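Long-range contacts in geobacter metallireducens SMUG1 (Geobacter metallireducens, PDB 5H9I), which belongs to the uracil DNA glycosylase superfamily and, in this crystal, holds xanthine in a pocket at the ends of parallel strands: residues A43-F48 against W83-N87; G71-G75 against F136-Y140. The contacts are given in a common frame with arbitrary orientation. Where two conformers were deposited one is given. Numbering follows the deposited sequence.

How the contacts relate
Contact 2 builds part of the xanthine pocket, and contact 1 adjoins it through Tyr44; their centres are about 11 Å apart. Tyr44, on helix 38-48 of contact 1, reaches into contact 2: its OH lies 2.7 Å from Val137 O, a probable hydrogen bond, while its CE2 packs at 3.4 Å against both Phe136 CZ and Pro73 CD. Phe48 O also touches Phe136 CD1 at 3.6 Å. The nearest atoms of the Tyr44 side chain and xanthine are about 9 Å apart; the ligand is bound directly by Phe74 and Asn139 of contact 2. Along the chain the segments alternate: 43-48, 71-75, 83-87, 136-140.

Contact 1: A43-F48 against W83-N87; sequences AYLSRF and WLGIN. With GOL (glycerol), chain D.
Two waters, and a glycerol probably from the crystallisation liquor, bridge the polar side of this contact, where the end of helix 38-48 packs against the turn leaving helix 77-84 in a uracil DNA glycosylase-like fold. Segment 43-48 is helical, with Arg47 N bonded to Ala43 O (2.9 Å) and Phe48 N to Tyr44 O (3.1 Å). After Leu84, Gly85 leaves the helix with positive phi (71/33), and Ile86 becomes extended (-114/127). Nearest CA atoms are Ala43 and Ile86, 7.1 Å apart. Ile86 (chi1 m, chi2 t) puts CD1 against the helix: 3.6 Å from Tyr44 N, 4.0 Å from Phe48 CE2 at the ring edge. Leu84 (m, t) lays CD2 over the face of Phe48, 4.2 Å from the ring centroid, a CH-pi contact, and its CD1 meets Tyr44 CD1 at 4.2 Å. Phe132 of helix 128-132 packs on both Phe48 and Leu84. Beside these apolar contacts, Arg47 NH1 donates to water 1 (3.0 Å), which donates to Leu84 O (3.0 Å), and to water 2 (2.9 Å), which donates to Gly85 O (3.0 Å). Arg47 NH2 donates a hydrogen bond to glycerol O2 (2.9 Å), Asn87 N to O1 (2.8 Å).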
loop_
_atom_site.group_PDB
_atom_site.type_symbol
_atom_site.label_atom_id
_atom_site.label_comp_id
_atom_site.label_asym_id
_atom_site.label_seq_id
_atom_site.Cartn_x
_atom_site.Cartn_y
_atom_site.Cartn_z
ATOM N N ALA A 43 -3.974 -13.620 -1.527
ATOM C CA ALA A 43 -4.534 -14.009 -0.272
ATOM C C ALA A 43 -5.116 -12.822 0.530
ATOM O O ALA A 43 -6.211 -12.876 1.037
ATOM C CB ALA A 43 -3.534 -14.826 0.579
ATOM N N TYR A 44 -4.309 -11.780 0.601
ATOM C CA TYR A 44 -4.752 -10.608 1.374
ATOM C C TYR A 44 -5.961 -9.972 0.665
ATOM O O TYR A 44 -6.977 -9.681 1.317
ATOM C CB TYR A 44 -3.582 -9.596 1.398
ATOM C CG TYR A 44 -3.937 -8.214 1.916
ATOM C CD1 TYR A 44 -4.280 -8.041 3.244
ATOM C CD2 TYR A 44 -3.943 -7.130 1.049
ATOM C CE1 TYR A 44 -4.613 -6.781 3.764
ATOM C CE2 TYR A 44 -4.304 -5.861 1.576
ATOM C CZ TYR A 44 -4.640 -5.737 2.912
ATOM O OH TYR A 44 -5.048 -4.499 3.382
ATOM N N LEU A 45 -5.939 -9.802 -0.680
ATOM C CA LEU A 45 -7.060 -9.240 -1.385
ATOM C C LEU A 45 -8.319 -10.076 -1.211
ATOM O O LEU A 45 -9.406 -9.551 -0.965
ATOM C CB LEU A 45 -6.818 -9.103 -2.860
ATOM C CG LEU A 45 -5.603 -8.263 -3.250
ATOM C CD1 LEU A 45 -5.518 -8.325 -4.825
ATOM C CD2 LEU A 45 -5.615 -6.868 -2.743
ATOM N N SER A 46 -8.175 -11.395 -1.267
ATOM C CA SER A 46 -9.336 -12.265 -1.321
ATOM C C SER A 46 -9.900 -12.506 0.057
ATOM O O SER A 46 -11.139 -12.550 0.228
ATOM C CB SER A 46 -8.917 -13.591 -1.866
ATOM O OG SER A 46 -8.355 -13.490 -3.198
ATOM N N ARG A 47 -9.078 -12.613 1.064
ATOM C CA ARG A 47 -9.524 -12.890 2.422
ATOM C C ARG A 47 -10.087 -11.674 3.128
ATOM O O ARG A 47 -10.960 -11.801 4.001
ATOM C CB ARG A 47 -8.375 -13.472 3.263
ATOM C CG ARG A 47 -7.914 -14.825 2.779
ATOM C CD ARG A 47 -6.727 -15.368 3.542
ATOM N NE ARG A 47 -6.121 -16.419 2.724
ATOM C CZ ARG A 47 -5.101 -17.172 3.122
ATOM N NH1 ARG A 47 -4.604 -17.088 4.315
ATOM N NH2 ARG A 47 -4.589 -17.984 2.204
ATOM N N PHE A 48 -9.538 -10.484 2.780
ATOM C CA PHE A 48 -9.830 -9.252 3.550
ATOM C C PHE A 48 -10.371 -8.158 2.695
ATOM O O PHE A 48 -10.870 -7.186 3.306
ATOM C CB PHE A 48 -8.550 -8.831 4.251
ATOM C CG PHE A 48 -8.037 -9.948 5.167
ATOM C CD1 PHE A 48 -8.756 -10.354 6.228
ATOM C CD2 PHE A 48 -6.774 -10.514 4.995
ATOM C CE1 PHE A 48 -8.319 -11.403 7.077
ATOM C CE2 PHE A 48 -6.328 -11.557 5.770
ATOM C CZ PHE A 48 -7.084 -11.977 6.830
ATOM N N TRP A 83 -1.051 -12.178 12.594
ATOM C CA TRP A 83 -2.394 -11.605 12.778
ATOM C C TRP A 83 -3.231 -11.949 11.559
ATOM O O TRP A 83 -4.388 -12.385 11.754
ATOM C CB TRP A 83 -2.303 -10.101 12.988
ATOM C CG TRP A 83 -3.644 -9.591 13.515
ATOM C CD1 TRP A 83 -4.285 -10.030 14.670
ATOM C CD2 TRP A 83 -4.417 -8.547 12.990
ATOM N NE1 TRP A 83 -5.460 -9.305 14.821
ATOM C CE2 TRP A 83 -5.581 -8.420 13.821
ATOM C CE3 TRP A 83 -4.342 -7.764 11.814
ATOM C CZ2 TRP A 83 -6.541 -7.461 13.563
ATOM C CZ3 TRP A 83 -5.320 -6.885 11.548
ATOM C CH2 TRP A 83 -6.421 -6.752 12.456
ATOM N N LEU A 84 -2.721 -11.751 10.368
ATOM C CA LEU A 84 -3.506 -11.963 9.173
ATOM C C LEU A 84 -3.525 -13.438 8.795
ATOM O O LEU A 84 -4.368 -13.888 8.014
ATOM C CB LEU A 84 -3.031 -11.084 8.007
ATOM C CG LEU A 84 -3.128 -9.597 8.184
ATOM C CD1 LEU A 84 -2.556 -8.816 7.007
ATOM C CD2 LEU A 84 -4.603 -9.190 8.482
ATOM N N GLY A 85 -2.546 -14.189 9.263
ATOM C CA GLY A 85 -2.444 -15.585 8.857
ATOM C C GLY A 85 -2.044 -15.852 7.501
ATOM O O GLY A 85 -2.432 -16.905 6.911
ATOM N N ILE A 86 -1.210 -15.009 6.935
ATOM C CA ILE A 86 -0.709 -15.158 5.592
ATOM C C ILE A 86 0.787 -15.430 5.601
ATOM O O ILE A 86 1.511 -14.729 6.240
ATOM C CB ILE A 86 -1.028 -13.885 4.782
ATOM C CG1 ILE A 86 -2.537 -13.803 4.534
ATOM C CG2 ILE A 86 -0.316 -13.904 3.420
ATOM C CD1 ILE A 86 -2.936 -12.505 3.846
ATOM N N ASN A 87 1.231 -16.484 4.942
ATOM C CA ASN A 87 2.649 -16.808 4.811
ATOM C C ASN A 87 2.756 -17.725 3.642
ATOM O O ASN A 87 2.262 -18.827 3.706
ATOM C CB ASN A 87 3.102 -17.594 6.057
ATOM C CG ASN A 87 4.575 -17.987 6.011
ATOM O OD1 ASN A 87 5.141 -18.043 4.959
ATOM N ND2 ASN A 87 5.172 -18.168 7.144
HETATM C C1 GOL D . -0.868 -17.462 2.339
HETATM O O1 GOL D . -0.812 -17.971 3.663
HETATM C C2 GOL D . -0.935 -18.655 1.367
HETATM O O2 GOL D . -2.134 -19.427 1.702
HETATM C C3 GOL D . -0.983 -18.164 -0.095
HETATM O O3 GOL D . 0.271 -17.405 -0.405
HETATM O O HOH W 1 -5.833 -16.296 6.944
HETATM O O HOH W 2 -2.712 -19.192 4.915
#

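Contact 2: G71-G75 against F136-Y140; sequences GVPFG and FVANY. With XAN (xanthine), chain B.
Segment 71-75 is a loop that leaves helix 67-70 through Gly71, whose phi is positive (82/3), and forms a type II beta turn from Val72 to Gly75, with Pro73 at -52/136 and Phe74 at 52/32. Segment 136-140 is extended through Asn139 and leaves the strand at Tyr140. Pro73 and Ala138 have the nearest CA atoms, 5.8 Å apart, and no hydrogen bond joins the segments. Pro73 lies on the strand, CG 3.5 Å from Val137 O and CB 4.0 Å from Val137 CG1. The same CG1 touches Phe74 CD2 at 4.0 Å. Pro73, Phe74 and Asn139 belong to the xanthine pocket. Phe74 N donates to xanthine O2 (2.8 Å), Phe74 (chi1 m) sets one face of its ring against the ligand's C6, and Asn139 (chi1 -95°) makes two hydrogen bonds, accepting from xanthine N1 at OD1 (2.7 Å) and donating from ND2 to O2 (2.6 Å). Thus O2 is shared by turn and strand, joined through the ligand. Strand 135-139 is an outermost strand of the four-stranded parallel sheet, hydrogen-bonded to strand 55-59, while Trp118 of helix 112-125 packs on Phe74 and Val137, and Tyr44 of helix 38-48 packs on Pro73.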
loop_
_atom_site.group_PDB
_atom_site.type_symbol
_atom_site.label_atom_id
_atom_site.label_comp_id
_atom_site.label_asym_id
_atom_site.label_seq_id
_atom_site.Cartn_x
_atom_site.Cartn_y
_atom_site.Cartn_z
ATOM N N GLY A 71 4.106 -8.856 0.109
ATOM C CA GLY A 71 2.990 -8.578 -0.806
ATOM C C GLY A 71 1.810 -7.877 -0.144
ATOM O O GLY A 71 0.855 -7.618 -0.891
ATOM N N VAL A 72 1.911 -7.541 1.126
ATOM C CA VAL A 72 0.831 -6.921 1.827
ATOM C C VAL A 72 1.122 -5.516 2.162
ATOM O O VAL A 72 2.257 -5.259 2.613
ATOM C CB VAL A 72 0.538 -7.698 3.071
ATOM C CG1 VAL A 72 -0.527 -7.015 3.933
ATOM C CG2 VAL A 72 0.111 -9.138 2.749
ATOM N N PRO A 73 0.273 -4.515 1.877
ATOM C CA PRO A 73 0.570 -3.113 2.260
ATOM C C PRO A 73 0.931 -2.978 3.742
ATOM O O PRO A 73 0.348 -3.607 4.613
ATOM C CB PRO A 73 -0.735 -2.332 1.965
ATOM C CG PRO A 73 -1.505 -3.269 1.082
ATOM C CD PRO A 73 -1.083 -4.683 1.338
ATOM N N PHE A 74 1.997 -2.172 3.954
ATOM C CA PHE A 74 2.553 -2.004 5.339
ATOM C C PHE A 74 2.840 -3.325 6.001
ATOM O O PHE A 74 2.777 -3.476 7.181
ATOM C CB PHE A 74 1.559 -1.145 6.187
ATOM C CG PHE A 74 1.442 0.298 5.728
ATOM C CD1 PHE A 74 2.358 1.268 6.210
ATOM C CD2 PHE A 74 0.475 0.666 4.829
ATOM C CE1 PHE A 74 2.180 2.561 5.829
ATOM C CE2 PHE A 74 0.320 1.965 4.451
ATOM C CZ PHE A 74 1.172 2.881 4.959
ATOM N N GLY A 75 3.209 -4.338 5.185
ATOM C CA GLY A 75 3.147 -5.707 5.589
ATOM C C GLY A 75 4.390 -6.210 6.292
ATOM O O GLY A 75 5.120 -7.048 5.768
ATOM N N PHE A 136 -10.305 -1.180 4.557
ATOM C CA PHE A 136 -9.303 -1.863 3.771
ATOM C C PHE A 136 -8.057 -1.012 3.719
ATOM O O PHE A 136 -8.147 0.224 3.891
ATOM C CB PHE A 136 -9.811 -2.252 2.397
ATOM C CG PHE A 136 -8.923 -3.234 1.657
ATOM C CD1 PHE A 136 -8.748 -4.512 2.173
ATOM C CD2 PHE A 136 -8.346 -2.900 0.461
ATOM C CE1 PHE A 136 -7.930 -5.446 1.485
ATOM C CE2 PHE A 136 -7.565 -3.814 -0.216
ATOM C CZ PHE A 136 -7.308 -5.073 0.319
ATOM N N VAL A 137 -6.915 -1.598 3.377
ATOM C CA VAL A 137 -5.650 -0.875 3.191
ATOM C C VAL A 137 -5.011 -1.259 1.878
ATOM O O VAL A 137 -4.849 -2.440 1.598
ATOM C CB VAL A 137 -4.626 -1.167 4.388
ATOM C CG1 VAL A 137 -3.366 -0.382 4.234
ATOM C CG2 VAL A 137 -5.296 -0.867 5.730
ATOM N N ALA A 138 -4.664 -0.294 1.075
ATOM C CA ALA A 138 -4.029 -0.499 -0.206
ATOM C C ALA A 138 -2.934 0.491 -0.450
ATOM O O ALA A 138 -2.873 1.488 0.237
ATOM C CB ALA A 138 -5.068 -0.346 -1.310
ATOM N N ASN A 139 -1.992 0.178 -1.371
ATOM C CA ASN A 139 -1.022 1.205 -1.766
ATOM C C ASN A 139 -1.446 1.819 -3.098
ATOM O O ASN A 139 -1.881 1.099 -3.969
ATOM C CB ASN A 139 0.367 0.608 -1.984
ATOM C CG ASN A 139 1.211 0.718 -0.777
ATOM O OD1 ASN A 139 1.049 1.581 0.059
ATOM N ND2 ASN A 139 2.060 -0.339 -0.588
ATOM N N TYR A 140 -1.148 3.076 -3.273
ATOM C CA TYR A 140 -1.341 3.748 -4.539
ATOM C C TYR A 140 -0.430 3.162 -5.608
ATOM O O TYR A 140 -0.891 2.911 -6.714
ATOM C CB TYR A 140 -1.000 5.204 -4.308
ATOM C CG TYR A 140 -1.069 6.065 -5.573
ATOM C CD1 TYR A 140 -2.253 6.322 -6.153
ATOM C CD2 TYR A 140 0.107 6.457 -6.215
ATOM C CE1 TYR A 140 -2.321 7.051 -7.349
ATOM C CE2 TYR A 140 0.065 7.162 -7.358
ATOM C CZ TYR A 140 -1.128 7.496 -7.880
ATOM O OH TYR A 140 -1.157 8.211 -9.065
HETATM N N9 XAN B . 5.762 1.381 4.769
HETATM C C4 XAN B . 4.848 1.272 3.845
HETATM N N3 XAN B . 4.191 0.258 3.291
HETATM C C2 XAN B . 3.341 0.479 2.391
HETATM O O2 XAN B . 2.798 -0.461 1.869
HETATM N N1 XAN B . 2.995 1.713 1.995
HETATM C C6 XAN B . 3.538 2.791 2.474
HETATM O O6 XAN B . 3.273 3.930 2.076
HETATM C C5 XAN B . 4.548 2.612 3.421
HETATM N N7 XAN B . 5.312 3.450 4.107
HETATM C C8 XAN B . 6.040 2.707 4.924
#